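PDB 2GPY: O-methyltransferase from Bacillus halodurans, which probably transfers a methyl group from S-adenosylmethionine to a hydroxyl oxygen of a substrate that has not been identified. Local coordinates for residues L59-A64 against D144-M149; I70-A75 against A79-I84; E93-V98 against I107-G112; L130-D133 against Q138-R141; R200-P203 against A209-I212. All blocks are in the same frame, centred on the assembly; numbering follows the deposited sequence. Where two conformers were deposited one is given.

Contact 1: residues L59-A64 against D144-M149; sequences LEIGTA and DMYSPM. With ZN (zinc ion), chain J.
Ile61 lays its CD1 methyl over the middle of the Tyr146 ring, 4.1 Å from the ring centroid and 11° off the normal, a clear CH-pi contact. The opposite face of the ring is touched near its rim by CG of Met145, a selenomethionine, so the phenol is sandwiched between a strand residue and its own helix neighbour. Leu59 meets the same ring obliquely. With CG anti to the backbone N (chi1 172°), its side chain runs at about a right angle to that of Tyr146 and brings CD2 to 3.7 Å from Tyr146 CD1. No hydrogen bond joins the two segments. The polar end of the phenol is satisfied elsewhere, Tyr146 OH bonding to Ala114 O. Two residues earlier, Asp144 faces other surroundings: its OD1 binds a zinc ion at 2.1 Å, together with His194 and a water. Strand 57-61 runs straight into Gly62, whose positive phi suits a residue without CB. A strand of this kind, ending in a glycine-bearing turn and backed by a helix, is characteristic of the Rossmann-like methyltransferase fold, where the turn commonly borders the S-adenosylmethionine pocket.

Contact 2: residues I70-A75 against A79-I84; sequences IRMAQA and ATIVSI
Ile81 drives a single methyl into helix 67-75, and almost all of the tight packing is gathered at that one carbon. Ile81 CD1 lies 3.4 Å from Ala73 N, 3.6 Å from Met72 CB and 3.9 Å from Ala73 CB, pressing on the helix backbone as well as on the two beta carbons. The extended end of the isoleucine explains the reach: with CG1 anti to the carbonyl carbon (chi1 -56°) and CD1 continuing in line (chi2 -173°), the longer branch points straight at the helix. Met72, a selenomethionine, touches chiefly through CB; its chain bends at chi3 (-67°), and the side chain also packs on Leu47 and Leu50 of helix 40-53.

Away from this point the contact slackens. Ala79 turns its CB toward the helix, yet Ala79 CB stays 5.7 Å from Met72 O, its nearest helix atom. Arg71 points away from the strand and is partly exposed, its guanidinium group held by a salt bridge to Glu44 and a hydrogen bond to Tyr67. Arg106 links the two elements from outside by bonding to Ala73 O and Ala79 O. Helix 67-75 is the crossover between strands 57-61 and 80-85 of a beta-alpha-beta unit, and the turn joining it to the second strand is short. With no hydrogen bond or charge pair between the segments, the contact is purely apolar, consistent with burial of the Ile81 methyl against the helix, while Arg106 adds a polar link from outside.

Contact 3: residues E93-V98 against I107-G112; sequences EAHKHV and IELLFG
The beta-alpha-beta unit of strand 80-85, helix 88-100 and strand 107-111 is closed here by Leu109 and Ile107, which pack from the last strand against Ala94, His95 and Val98 of the helix. Helix and strand segments run nearly antiparallel, at 168° with axes 9.6 Å apart, as expected where a crossover helix lies over the sheet of a Rossmann-like domain. Leu109 does most of the work. With CG anti to the carbonyl carbon (chi1 -61°) and CD1 extended beyond it (chi2 -176°), Leu109 CD1 reaches the helix backbone, 3.5 Å from His95 N and 3.7 Å from Ala94 C. Leu109 CD1 also lies 3.9 Å from Ala94 CB. It comes to the imidazole too, near the ring plane, with Leu109 CD1 4.1 Å from His95 CD2. The methyl sits at the ring edge, not over a face; the two side chains cross obliquely.

Another flank of the helix binds metal. Glu93 and His97 hold a zinc ion through OE2 and NE2, and Glu29 completes the protein ligands. His97 ND1 is hydrogen-bonded to Ile65 O, a second-shell contact that would help set the rotation of the imidazole. One turn after Ala94, Val98 extends the apolar strip that faces the sheet: its CG2 lies 4.1 Å from Leu109 CD1 and 4.0 Å from both the CG2 and the CD1 of Ile107.

Contact 4: residues L130-D133 against Q138-R141; sequences LFID and QYRR
Ile132 and Tyr139 set their side chains at about a right angle, the aliphatic chain of the strand residue running up against one side of the phenol. Two carbons of the isoleucine do the touching: Ile132 CD1 lies 3.5 Å from Tyr139 CE1, and Ile132 CG1 is 3.7 Å from that same ring carbon. The approach is oblique. Ile132 takes an unusual route to get there, for its CG1 stands between the backbone N and the carbonyl carbon (chi1 56°), the crowded position. Tyr139, the first residue of helix 139-146 after Gln138 at the N-cap, has CG anti to its own N (chi1 169°), which brings the ring back to the strand end. The backbone of Asp133 meets the ring obliquely as well, with Asp133 O 3.6 Å from Tyr139 CD1.

At the far end of the ring, Tyr139 OH hydrogen-bonds to Ser158 OG on the adjoining strand 154-159, so the phenol bridges two strands of the sheet. Replacing the tyrosine by an alanine would probably strip Ile132 CD1 of its aromatic neighbour and leave Ser158 OG without this partner. Asp133 leaves the strand with its CB away from the helix; OD1 bonds to Ala135 N and Asn160 ND2, and Asn160 in turn binds a magnesium ion with Asp206. A strand end whose acid lies about 6 Å, side chain to ion, from a bound magnesium, followed closely by a helix, is the layout of the active-site rim in metal-dependent, catechol-type O-methyltransferases, which this region probably resembles.

Contact 5: residues R200-P203 against A209-I212; sequences RIFP and AISI
Ile210 O is shared between two chains: it accepts a hydrogen bond from Arg200 N, at 3.1 Å, and another from His48 NE2 of the second subunit. The beta hairpin of strands 197-202 and 208-213 is therefore tied into the dimer through its own backbone. Arg200 and Ile210 form an antiparallel hydrogen-bonded pair whose two bonds differ. The Arg200 N-H approaches from above the carbonyl plane of Ile210, 35° out of it, whereas the return bond, from Ile210 N to Arg200 O, is short at 2.8 Å and nearly straight, with 171° at the hydrogen. Arg200 O also receives a CA-H contact from Ala209 CA at 3.4 Å.

Beyond this pair, Phe202 presents one ring face to the CD1 of Ile210, the side chains lying aslant. The modelled spacing is shorter than carbons allow, so this contact is doubtful in its detail. On the subunit side, Phe202 packs on Leu49 of the partner chain. Cutting Phe202 back to an alanine would probably leave Leu49 of the second subunit without this aromatic neighbour and open a gap at the interface. On the face of the hairpin opposite Arg200 and Ile210, Ile201 and Ala209 form a non-hydrogen-bonded pair, with their CA atoms 4.2 Å apart and Ile201 CG1 4.3 Å from Ala209 CB.

In the fold
All five contacts reach one seven-stranded sheet, and together they illustrate how a Rossmann-like methyltransferase is assembled. Along the chain, contacts 2, 3 and 4 are nested in the loop closed by contact 1, and contact 5 follows after it. Contacts 1 and 4 share helix 139-146, and their centres are about 6 Å apart. Strands 57-61 and 80-85 are neighbours, which joins contacts 1 and 2 through the Glu60-Ser83 hydrogen bond; strand 107-111 then carries contact 3 at the sheet's outer edge. Contact 5 occupies the other edge, about 27 Å from contact 3 between centres, where the antiparallel hairpin meets the second subunit. Crossover helices thus cover parallel strands; the hairpin edge receives the second subunit.

Contact 1: residues L59-A64 against D144-M149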
# COMPACT_ATOMS: atom_id res chain seq x y z
N LEU B 59 0.03 -13.04 9.87
CA LEU B 59 0.92 -13.62 10.89
C LEU B 59 1.81 -12.50 11.46
O LEU B 59 2.43 -11.73 10.73
CB LEU B 59 1.79 -14.71 10.27
CG LEU B 59 2.88 -15.26 11.19
CD1 LEU B 59 2.29 -15.93 12.45
CD2 LEU B 59 3.76 -16.21 10.43
N GLU B 60 1.85 -12.42 12.79
CA GLU B 60 2.66 -11.42 13.46
C GLU B 60 3.66 -12.08 14.38
O GLU B 60 3.29 -12.98 15.13
CB GLU B 60 1.76 -10.49 14.29
CG GLU B 60 2.49 -9.68 15.36
CD GLU B 60 1.52 -8.79 16.12
OE1 GLU B 60 0.72 -9.33 16.93
OE2 GLU B 60 1.51 -7.58 15.82
N ILE B 61 4.90 -11.63 14.33
CA ILE B 61 5.91 -12.16 15.24
C ILE B 61 6.18 -11.08 16.28
O ILE B 61 6.72 -10.02 15.94
CB ILE B 61 7.22 -12.50 14.52
CG1 ILE B 61 6.95 -13.34 13.24
CG2 ILE B 61 8.23 -13.17 15.50
CD1 ILE B 61 6.20 -14.65 13.43
N GLY B 62 5.82 -11.36 17.53
CA GLY B 62 6.04 -10.41 18.61
C GLY B 62 4.76 -9.72 19.02
O GLY B 62 4.57 -8.53 18.74
N THR B 63 3.87 -10.45 19.70
CA THR B 63 2.57 -9.89 20.08
C THR B 63 2.63 -8.79 21.11
O THR B 63 1.77 -7.90 21.10
CB THR B 63 1.43 -10.96 20.26
OG1 THR B 63 0.45 -10.63 21.27
CG2 THR B 63 1.92 -12.30 20.33
N ALA B 64 3.64 -8.84 21.97
CA ALA B 64 3.80 -7.92 23.09
C ALA B 64 2.50 -8.01 23.91
O ALA B 64 2.13 -9.13 24.27
CB ALA B 64 4.15 -6.47 22.57
N ASP B 144 13.76 -14.59 7.19
CA ASP B 144 14.14 -15.76 6.39
C ASP B 144 13.22 -16.96 6.66
O ASP B 144 12.87 -17.71 5.74
CB ASP B 144 15.60 -16.13 6.66
CG ASP B 144 16.57 -15.24 5.88
OD1 ASP B 144 16.11 -14.43 5.05
OD2 ASP B 144 17.80 -15.34 6.08
N MSE B 145 12.87 -17.13 7.92
CA MSE B 145 12.09 -18.28 8.39
C MSE B 145 10.62 -18.24 7.98
O MSE B 145 10.05 -19.28 7.64
CB MSE B 145 12.17 -18.40 9.91
CG MSE B 145 11.26 -19.48 10.47
SE MSE B 145 11.78 -20.14 12.22
CE MSE B 145 13.57 -20.81 11.76
N TYR B 146 10.02 -17.05 8.05
CA TYR B 146 8.59 -16.88 7.85
C TYR B 146 8.17 -16.32 6.50
O TYR B 146 7.01 -16.39 6.13
CB TYR B 146 7.99 -16.06 9.00
CG TYR B 146 7.96 -16.89 10.26
CD1 TYR B 146 7.01 -17.88 10.41
CD2 TYR B 146 8.93 -16.75 11.25
CE1 TYR B 146 6.99 -18.70 11.55
CE2 TYR B 146 8.92 -17.57 12.40
CZ TYR B 146 7.95 -18.55 12.52
OH TYR B 146 7.89 -19.37 13.64
N SER B 147 9.12 -15.80 5.74
CA SER B 147 8.78 -15.28 4.43
C SER B 147 8.27 -16.38 3.46
O SER B 147 7.39 -16.10 2.65
CB SER B 147 9.92 -14.44 3.86
OG SER B 147 11.03 -15.23 3.52
N PRO B 148 8.75 -17.64 3.59
CA PRO B 148 8.20 -18.66 2.69
C PRO B 148 6.76 -19.03 3.03
O PRO B 148 6.10 -19.73 2.26
CB PRO B 148 9.12 -19.87 2.93
CG PRO B 148 10.31 -19.33 3.64
CD PRO B 148 9.78 -18.22 4.47
N MSE B 149 6.27 -18.55 4.16
CA MSE B 149 4.91 -18.80 4.58
C MSE B 149 3.92 -17.69 4.15
O MSE B 149 2.72 -17.74 4.44
CB MSE B 149 4.91 -19.08 6.06
CG MSE B 149 5.95 -20.19 6.41
SE MSE B 149 5.44 -20.76 8.11
CE MSE B 149 7.22 -21.45 8.75
ZN ZN J . 17.11 -13.99 3.29
O HOH W 1 18.61 -12.80 4.12

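Contact 2: residues I70-A75 against A79-I84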
# COMPACT_ATOMS: atom_id res chain seq x y z
N ILE B 70 -4.87 -6.75 18.02
CA ILE B 70 -6.21 -6.22 18.28
C ILE B 70 -6.64 -5.16 17.28
O ILE B 70 -7.73 -5.25 16.72
CB ILE B 70 -6.36 -5.72 19.74
CG1 ILE B 70 -6.45 -6.96 20.66
CG2 ILE B 70 -7.60 -4.84 19.90
CD1 ILE B 70 -6.24 -6.65 22.16
N ARG B 71 -5.79 -4.15 17.07
CA ARG B 71 -6.16 -3.07 16.17
C ARG B 71 -6.29 -3.53 14.72
O ARG B 71 -7.19 -3.06 13.99
CB ARG B 71 -5.17 -1.93 16.33
CG ARG B 71 -5.42 -1.29 17.69
CD ARG B 71 -5.23 0.16 17.70
NE ARG B 71 -6.12 0.87 16.78
CZ ARG B 71 -5.86 2.08 16.33
NH1 ARG B 71 -4.77 2.69 16.75
NH2 ARG B 71 -6.68 2.69 15.46
N MSE B 72 -5.45 -4.48 14.30
CA MSE B 72 -5.63 -5.08 12.97
C MSE B 72 -6.93 -5.88 12.84
O MSE B 72 -7.65 -5.76 11.82
CB MSE B 72 -4.44 -5.99 12.58
CG MSE B 72 -3.16 -5.19 12.41
SE MSE B 72 -1.65 -6.30 11.73
CE MSE B 72 -1.37 -7.48 13.30
N ALA B 73 -7.23 -6.69 13.87
CA ALA B 73 -8.48 -7.46 13.85
C ALA B 73 -9.69 -6.52 13.79
O ALA B 73 -10.65 -6.79 13.08
CB ALA B 73 -8.59 -8.40 15.08
N GLN B 74 -9.64 -5.42 14.55
CA GLN B 74 -10.75 -4.46 14.53
C GLN B 74 -10.87 -3.77 13.18
O GLN B 74 -12.00 -3.50 12.72
CB GLN B 74 -10.58 -3.42 15.63
CG GLN B 74 -10.80 -3.97 17.02
CD GLN B 74 -10.67 -2.88 18.06
OE1 GLN B 74 -11.49 -2.78 18.97
NE2 GLN B 74 -9.64 -2.04 17.93
N ALA B 75 -9.75 -3.49 12.52
CA ALA B 75 -9.78 -2.77 11.24
C ALA B 75 -10.22 -3.67 10.09
O ALA B 75 -10.71 -3.19 9.07
CB ALA B 75 -8.41 -2.17 10.92
N ALA B 79 -10.71 -10.78 8.73
CA ALA B 79 -9.40 -11.41 8.70
C ALA B 79 -9.15 -12.20 9.97
O ALA B 79 -9.79 -11.98 10.99
CB ALA B 79 -8.30 -10.35 8.53
N THR B 80 -8.23 -13.13 9.89
CA THR B 80 -7.76 -13.84 11.08
C THR B 80 -6.30 -13.53 11.25
O THR B 80 -5.57 -13.29 10.26
CB THR B 80 -7.99 -15.37 11.03
OG1 THR B 80 -7.22 -15.95 9.98
CG2 THR B 80 -9.45 -15.69 10.79
N ILE B 81 -5.90 -13.47 12.51
CA ILE B 81 -4.56 -13.13 12.88
C ILE B 81 -4.00 -14.29 13.72
O ILE B 81 -4.71 -14.89 14.56
CB ILE B 81 -4.56 -11.82 13.67
CG1 ILE B 81 -5.26 -10.72 12.82
CG2 ILE B 81 -3.13 -11.42 14.05
CD1 ILE B 81 -5.19 -9.39 13.38
N VAL B 82 -2.76 -14.64 13.44
CA VAL B 82 -2.01 -15.56 14.29
C VAL B 82 -0.85 -14.71 14.80
O VAL B 82 -0.21 -14.02 14.02
CB VAL B 82 -1.48 -16.77 13.50
CG1 VAL B 82 -0.61 -17.66 14.41
CG2 VAL B 82 -2.65 -17.58 12.92
N SER B 83 -0.57 -14.73 16.10
CA SER B 83 0.54 -13.92 16.63
C SER B 83 1.37 -14.70 17.67
O SER B 83 0.82 -15.46 18.45
CB SER B 83 -0.02 -12.64 17.24
OG SER B 83 1.02 -11.73 17.65
N ILE B 84 2.70 -14.50 17.67
CA ILE B 84 3.61 -15.31 18.44
C ILE B 84 4.35 -14.41 19.42
O ILE B 84 4.80 -13.33 19.04
CB ILE B 84 4.64 -16.03 17.56
CG1 ILE B 84 3.95 -16.97 16.57
CG2 ILE B 84 5.56 -16.87 18.44
CD1 ILE B 84 4.93 -17.52 15.48

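Contact 3: residues E93-V98 against I107-G112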
# COMPACT_ATOMS: atom_id res chain seq x y z
N GLU B 93 -0.94 -11.41 29.33
CA GLU B 93 -1.69 -10.15 29.29
C GLU B 93 -2.42 -9.96 27.96
O GLU B 93 -3.58 -9.53 27.92
CB GLU B 93 -0.76 -8.97 29.54
CG GLU B 93 -1.58 -7.67 29.65
CD GLU B 93 -0.77 -6.43 29.97
OE1 GLU B 93 0.37 -6.54 30.48
OE2 GLU B 93 -1.30 -5.31 29.70
N ALA B 94 -1.70 -10.22 26.87
CA ALA B 94 -2.27 -10.15 25.54
C ALA B 94 -3.49 -11.04 25.43
O ALA B 94 -4.49 -10.67 24.84
CB ALA B 94 -1.21 -10.56 24.50
N HIS B 95 -3.43 -12.23 26.02
CA HIS B 95 -4.53 -13.18 25.94
C HIS B 95 -5.79 -12.60 26.63
O HIS B 95 -6.90 -12.74 26.13
CB HIS B 95 -4.10 -14.50 26.56
CG HIS B 95 -4.91 -15.67 26.12
ND1 HIS B 95 -5.84 -16.27 26.94
CD2 HIS B 95 -4.92 -16.37 24.96
CE1 HIS B 95 -6.39 -17.30 26.31
NE2 HIS B 95 -5.85 -17.38 25.10
N LYS B 96 -5.59 -11.94 27.77
CA LYS B 96 -6.68 -11.27 28.46
C LYS B 96 -7.26 -10.08 27.68
O LYS B 96 -8.49 -9.91 27.61
CB LYS B 96 -6.24 -10.80 29.86
CG LYS B 96 -5.90 -11.96 30.80
CD LYS B 96 -5.38 -11.46 32.13
CE LYS B 96 -5.16 -12.62 33.11
NZ LYS B 96 -3.83 -13.17 32.90
N HIS B 97 -6.40 -9.26 27.09
CA HIS B 97 -6.93 -8.15 26.24
C HIS B 97 -7.75 -8.63 25.04
O HIS B 97 -8.77 -8.05 24.67
CB HIS B 97 -5.77 -7.30 25.75
CG HIS B 97 -5.13 -6.51 26.84
ND1 HIS B 97 -3.78 -6.26 26.90
CD2 HIS B 97 -5.67 -5.93 27.94
CE1 HIS B 97 -3.52 -5.55 27.98
NE2 HIS B 97 -4.65 -5.34 28.63
N VAL B 98 -7.27 -9.68 24.40
CA VAL B 98 -8.00 -10.27 23.27
C VAL B 98 -9.39 -10.73 23.76
O VAL B 98 -10.41 -10.47 23.11
CB VAL B 98 -7.17 -11.40 22.61
CG1 VAL B 98 -8.05 -12.23 21.70
CG2 VAL B 98 -5.99 -10.80 21.82
N ILE B 107 -8.28 -13.96 16.68
CA ILE B 107 -6.86 -13.76 17.00
C ILE B 107 -6.36 -14.99 17.73
O ILE B 107 -6.86 -15.30 18.85
CB ILE B 107 -6.63 -12.52 17.87
CG1 ILE B 107 -7.13 -11.25 17.16
CG2 ILE B 107 -5.13 -12.43 18.31
CD1 ILE B 107 -7.01 -9.97 18.02
N GLU B 108 -5.44 -15.71 17.10
CA GLU B 108 -4.88 -16.92 17.72
C GLU B 108 -3.50 -16.56 18.29
O GLU B 108 -2.61 -16.18 17.56
CB GLU B 108 -4.73 -18.05 16.69
CG GLU B 108 -4.15 -19.34 17.32
CD GLU B 108 -3.91 -20.47 16.31
OE1 GLU B 108 -4.24 -20.32 15.11
OE2 GLU B 108 -3.40 -21.53 16.74
N LEU B 109 -3.34 -16.68 19.60
CA LEU B 109 -2.07 -16.29 20.21
C LEU B 109 -1.26 -17.52 20.54
O LEU B 109 -1.74 -18.45 21.20
CB LEU B 109 -2.28 -15.47 21.49
CG LEU B 109 -3.03 -14.16 21.37
CD1 LEU B 109 -3.04 -13.49 22.76
CD2 LEU B 109 -2.36 -13.25 20.31
N LEU B 110 -0.02 -17.52 20.09
CA LEU B 110 0.87 -18.62 20.35
C LEU B 110 1.95 -18.14 21.31
O LEU B 110 2.51 -17.05 21.17
CB LEU B 110 1.48 -19.14 19.05
CG LEU B 110 0.51 -19.75 18.01
CD1 LEU B 110 1.29 -20.27 16.82
CD2 LEU B 110 -0.31 -20.87 18.63
N PHE B 111 2.20 -18.95 22.31
CA PHE B 111 3.25 -18.66 23.24
C PHE B 111 4.43 -19.52 22.86
O PHE B 111 4.38 -20.75 22.98
CB PHE B 111 2.78 -19.03 24.64
CG PHE B 111 3.86 -18.98 25.65
CD1 PHE B 111 4.62 -17.82 25.82
CD2 PHE B 111 4.13 -20.09 26.46
CE1 PHE B 111 5.63 -17.78 26.79
CE2 PHE B 111 5.13 -20.05 27.40
CZ PHE B 111 5.88 -18.88 27.56
N GLY B 112 5.53 -18.88 22.49
CA GLY B 112 6.73 -19.64 22.18
C GLY B 112 7.77 -18.79 21.53
O GLY B 112 7.54 -17.63 21.26

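Contact 4: residues L130-D133 against Q138-R141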
# COMPACT_ATOMS: atom_id res chain seq x y z
N LEU B 130 2.82 -10.86 6.65
CA LEU B 130 3.69 -11.16 7.78
C LEU B 130 4.11 -9.83 8.36
O LEU B 130 4.58 -8.96 7.63
CB LEU B 130 4.95 -11.92 7.28
CG LEU B 130 6.07 -12.10 8.31
CD1 LEU B 130 5.56 -12.94 9.57
CD2 LEU B 130 7.35 -12.75 7.71
N PHE B 131 3.96 -9.65 9.67
CA PHE B 131 4.28 -8.38 10.31
C PHE B 131 5.40 -8.63 11.31
O PHE B 131 5.22 -9.39 12.26
CB PHE B 131 3.00 -7.84 11.02
CG PHE B 131 3.16 -6.48 11.66
CD1 PHE B 131 4.08 -5.56 11.20
CD2 PHE B 131 2.33 -6.11 12.72
CE1 PHE B 131 4.20 -4.28 11.81
CE2 PHE B 131 2.46 -4.84 13.36
CZ PHE B 131 3.40 -3.94 12.89
N ILE B 132 6.56 -7.99 11.08
CA ILE B 132 7.71 -8.12 11.95
C ILE B 132 8.31 -6.75 12.26
O ILE B 132 7.91 -5.74 11.68
CB ILE B 132 8.79 -9.06 11.34
CG1 ILE B 132 9.21 -8.56 9.95
CG2 ILE B 132 8.27 -10.51 11.27
CD1 ILE B 132 10.26 -9.47 9.24
N ASP B 133 9.28 -6.73 13.15
CA ASP B 133 9.74 -5.49 13.75
C ASP B 133 11.26 -5.44 13.65
O ASP B 133 11.96 -6.25 14.29
CB ASP B 133 9.29 -5.40 15.22
CG ASP B 133 9.62 -4.06 15.87
OD1 ASP B 133 10.52 -3.33 15.39
OD2 ASP B 133 8.96 -3.74 16.88
N GLN B 138 16.42 -10.66 16.40
CA GLN B 138 16.25 -11.76 15.45
C GLN B 138 15.45 -11.42 14.19
O GLN B 138 14.97 -12.31 13.49
CB GLN B 138 15.64 -12.98 16.15
CG GLN B 138 16.57 -13.59 17.23
CD GLN B 138 15.81 -14.44 18.21
OE1 GLN B 138 14.82 -14.00 18.81
NE2 GLN B 138 16.25 -15.68 18.37
N TYR B 139 15.35 -10.13 13.89
CA TYR B 139 14.57 -9.63 12.75
C TYR B 139 14.90 -10.37 11.43
O TYR B 139 14.01 -10.84 10.74
CB TYR B 139 14.84 -8.12 12.60
CG TYR B 139 14.32 -7.48 11.34
CD1 TYR B 139 12.96 -7.47 11.04
CD2 TYR B 139 15.19 -6.85 10.45
CE1 TYR B 139 12.48 -6.86 9.85
CE2 TYR B 139 14.73 -6.22 9.30
CZ TYR B 139 13.38 -6.25 9.00
OH TYR B 139 12.95 -5.61 7.84
N ARG B 140 16.18 -10.49 11.12
CA ARG B 140 16.59 -11.15 9.87
C ARG B 140 16.25 -12.64 9.85
O ARG B 140 15.84 -13.17 8.82
CB ARG B 140 18.09 -11.05 9.70
CG ARG B 140 18.61 -9.76 9.21
CD ARG B 140 19.61 -10.10 8.11
NE ARG B 140 20.85 -9.34 8.20
CZ ARG B 140 21.76 -9.28 7.24
NH1 ARG B 140 21.57 -9.92 6.09
NH2 ARG B 140 22.86 -8.57 7.42
N ARG B 141 16.47 -13.31 10.98
CA ARG B 141 16.14 -14.73 11.09
C ARG B 141 14.64 -14.93 10.95
O ARG B 141 14.21 -15.87 10.29
CB ARG B 141 16.65 -15.35 12.41
CG ARG B 141 18.17 -15.41 12.50
CD ARG B 141 18.56 -16.26 13.68
NE ARG B 141 18.86 -17.63 13.27
CZ ARG B 141 19.03 -18.65 14.11
NH1 ARG B 141 18.90 -18.47 15.42
NH2 ARG B 141 19.31 -19.85 13.63

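Contact 5: residues R200-P203 against A209-I212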
# COMPACT_ATOMS: atom_id res chain seq x y z
N ARG B 200 9.78 -1.31 -0.64
CA ARG B 200 9.94 0.14 -0.50
C ARG B 200 9.75 0.52 0.95
O ARG B 200 9.07 -0.19 1.71
CB ARG B 200 8.93 0.90 -1.37
CG ARG B 200 8.98 0.49 -2.84
CD ARG B 200 8.82 1.67 -3.76
NE ARG B 200 10.10 2.32 -3.99
CZ ARG B 200 10.41 3.55 -3.59
NH1 ARG B 200 9.51 4.28 -2.94
NH2 ARG B 200 11.61 4.05 -3.86
N ILE B 201 10.38 1.63 1.35
CA ILE B 201 10.25 2.13 2.73
C ILE B 201 9.38 3.36 2.72
O ILE B 201 9.67 4.30 1.98
CB ILE B 201 11.62 2.51 3.35
CG1 ILE B 201 12.52 1.25 3.47
CG2 ILE B 201 11.38 3.16 4.75
CD1 ILE B 201 13.93 1.55 3.77
N PHE B 202 8.30 3.35 3.51
CA PHE B 202 7.37 4.48 3.58
C PHE B 202 7.68 5.33 4.81
O PHE B 202 7.80 4.79 5.90
CB PHE B 202 5.91 4.00 3.65
CG PHE B 202 5.32 3.59 2.31
CD1 PHE B 202 6.06 3.72 1.13
CD2 PHE B 202 4.01 3.13 2.24
CE1 PHE B 202 5.51 3.35 -0.10
CE2 PHE B 202 3.46 2.76 1.01
CZ PHE B 202 4.21 2.87 -0.16
N PRO B 203 7.79 6.66 4.64
CA PRO B 203 8.16 7.56 5.73
C PRO B 203 6.95 7.94 6.60
O PRO B 203 6.54 9.11 6.63
CB PRO B 203 8.71 8.79 5.00
CG PRO B 203 7.94 8.84 3.72
CD PRO B 203 7.58 7.40 3.37
N ALA B 209 8.72 -0.69 6.21
CA ALA B 209 9.09 -1.28 4.92
C ALA B 209 7.96 -2.18 4.48
O ALA B 209 7.40 -2.93 5.31
CB ALA B 209 10.36 -2.06 5.04
N ILE B 210 7.58 -2.07 3.22
CA ILE B 210 6.53 -2.93 2.65
C ILE B 210 7.18 -3.73 1.55
O ILE B 210 7.57 -3.19 0.51
CB ILE B 210 5.38 -2.11 2.09
CG1 ILE B 210 4.79 -1.24 3.21
CG2 ILE B 210 4.29 -3.01 1.54
CD1 ILE B 210 4.54 0.12 2.73
N SER B 211 7.36 -5.01 1.82
CA SER B 211 7.97 -5.91 0.85
C SER B 211 6.88 -6.72 0.20
O SER B 211 6.14 -7.44 0.87
CB SER B 211 8.96 -6.86 1.57
OG SER B 211 9.91 -6.11 2.31
N ILE B 212 6.74 -6.60 -1.12
CA ILE B 212 5.72 -7.34 -1.82
C ILE B 212 6.33 -8.58 -2.49
O ILE B 212 7.23 -8.47 -3.32
CB ILE B 212 5.03 -6.47 -2.91
CG1 ILE B 212 4.62 -5.10 -2.32
CG2 ILE B 212 3.81 -7.21 -3.50
CD1 ILE B 212 3.88 -4.19 -3.36